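Local structure of adenosylmethionine-8-amino-7-oxononanoate aminotransferase (Methanocaldococcus jannaschii, 6ZHK) at residues R391-G396 against L439-S444. The protein probably transfers the amino group of S-adenosyl-L-methionine to 8-amino-7-oxononanoate in biotin synthesis, using pyridoxal 5'-phosphate as cofactor. Numbering follows the deposited sequence.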
# COMPACT_ATOMS: atom_id res chain seq x y z
N ARG A 391 -19.40 -2.51 18.94
CA ARG A 391 -20.35 -3.32 18.20
C ARG A 391 -19.72 -4.69 17.95
O ARG A 391 -18.57 -4.77 17.50
CB ARG A 391 -20.62 -2.76 16.80
CG ARG A 391 -21.30 -1.41 16.73
CD ARG A 391 -21.69 -1.17 15.26
NE ARG A 391 -22.46 0.06 15.13
CZ ARG A 391 -23.77 0.11 15.36
NH1 ARG A 391 -24.44 -1.00 15.63
NH2 ARG A 391 -24.41 1.26 15.19
N GLY A 392 -20.43 -5.75 18.30
CA GLY A 392 -19.94 -7.13 18.12
C GLY A 392 -18.60 -7.36 18.83
O GLY A 392 -18.47 -7.11 20.03
N PHE A 393 -17.58 -7.75 18.04
CA PHE A 393 -16.24 -7.99 18.55
C PHE A 393 -15.33 -6.76 18.40
O PHE A 393 -14.12 -6.92 18.22
CB PHE A 393 -15.61 -9.17 17.78
CG PHE A 393 -16.05 -10.56 18.15
CD1 PHE A 393 -16.19 -10.92 19.49
CD2 PHE A 393 -16.37 -11.49 17.14
CE1 PHE A 393 -16.59 -12.22 19.84
CE2 PHE A 393 -16.75 -12.77 17.49
CZ PHE A 393 -16.86 -13.13 18.83
N MET A 394 -15.90 -5.53 18.35
CA MET A 394 -15.05 -4.36 18.35
C MET A 394 -15.51 -3.51 19.53
O MET A 394 -16.58 -2.89 19.51
CB MET A 394 -15.27 -3.55 17.06
CG MET A 394 -14.97 -4.36 15.83
SD MET A 394 -15.20 -3.45 14.27
CE MET A 394 -13.55 -2.77 14.13
N VAL A 395 -14.70 -3.48 20.58
CA VAL A 395 -15.12 -2.95 21.87
C VAL A 395 -14.04 -2.02 22.37
O VAL A 395 -12.85 -2.29 22.22
CB VAL A 395 -15.44 -4.09 22.86
CG1 VAL A 395 -15.48 -3.62 24.32
CG2 VAL A 395 -16.74 -4.76 22.50
N GLY A 396 -14.45 -0.90 22.97
CA GLY A 396 -13.49 -0.09 23.69
C GLY A 396 -13.89 0.04 25.16
O GLY A 396 -15.10 0.05 25.49
N LEU A 439 -10.45 -4.09 22.51
CA LEU A 439 -10.62 -5.53 22.33
C LEU A 439 -11.21 -5.76 20.95
O LEU A 439 -12.35 -5.37 20.69
CB LEU A 439 -11.64 -6.02 23.38
CG LEU A 439 -11.22 -5.86 24.84
CD1 LEU A 439 -12.28 -6.49 25.76
CD2 LEU A 439 -9.82 -6.46 25.11
N VAL A 440 -10.41 -6.40 20.08
CA VAL A 440 -10.90 -6.82 18.77
C VAL A 440 -10.45 -8.26 18.60
O VAL A 440 -9.41 -8.52 18.00
CB VAL A 440 -10.41 -5.89 17.62
CG1 VAL A 440 -10.92 -6.36 16.21
CG2 VAL A 440 -10.85 -4.49 17.92
N PRO A 441 -11.14 -9.22 19.25
CA PRO A 441 -10.67 -10.60 19.29
C PRO A 441 -10.98 -11.28 17.95
O PRO A 441 -11.88 -10.85 17.22
CB PRO A 441 -11.50 -11.23 20.42
CG PRO A 441 -12.78 -10.43 20.42
CD PRO A 441 -12.37 -9.02 20.04
N PRO A 442 -10.27 -12.37 17.60
CA PRO A 442 -10.55 -13.09 16.36
C PRO A 442 -11.97 -13.65 16.44
O PRO A 442 -12.48 -13.86 17.55
CB PRO A 442 -9.52 -14.22 16.28
CG PRO A 442 -8.74 -14.17 17.61
CD PRO A 442 -9.14 -12.92 18.37
N LEU A 443 -12.58 -13.88 15.27
CA LEU A 443 -13.89 -14.51 15.20
C LEU A 443 -13.81 -15.93 15.77
O LEU A 443 -14.83 -16.48 16.21
CB LEU A 443 -14.29 -14.63 13.72
CG LEU A 443 -14.36 -13.30 12.94
CD1 LEU A 443 -14.93 -13.55 11.56
CD2 LEU A 443 -15.18 -12.24 13.66
N SER A 444 -12.58 -16.48 15.81
CA SER A 444 -12.35 -17.84 16.31
C SER A 444 -12.17 -17.91 17.83
O SER A 444 -11.95 -19.02 18.34
CB SER A 444 -11.17 -18.47 15.60
OG SER A 444 -10.05 -17.60 15.65
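The phenyl ring of F393 reaches across to the proline-rich loop that follows L439, where the pyrrolidine ring of P441 crosses it at about a right angle, CG of P441 3.6 Å from CD1 of F393. On the other ortho side, methyl CD2 of L443 comes up to the ring edge, near its plane, 3.8 Å from CD2 of F393, while the carbonyl O of P442 sits more distantly over one face. CG anti to the carbonyl carbon (chi1 -77°) puts the F393 ring between P441 and L443. O of F393 receives a nearly straight CA-H...O contact from V440, 3.3 Å from its CA. An alanine at F393 would probably open a gap between P441 and L443 and free the L443 methyl to shift.

Two residues further along, V395 and L439 form an antiparallel hydrogen-bonded pair, N of V395 to O of L439 and N of L439 to O of V395, both 3.0 Å; the second is almost linear. The side chains of V395 and L439 share a face of the sheet. The type II' turn R391–M394, with G392 at positive phi, makes the tight hairpin connection between strands 385-391 and 394-399.

V395 and L439 both pack on F372 of helix 366-376, and F393 rests on I369 of that helix. M394 points away from the loop, its side chain about 7 Å from that of K301, the predicted pyridoxal phosphate attachment point, unmodified here. Strand 394-399 is the middle of a three-stranded antiparallel sheet, between 385-391 and 436-439, consistent with the C-terminal small domain of fold-type I aminotransferases; the chain then runs through P441 and P442 toward helix 447-463.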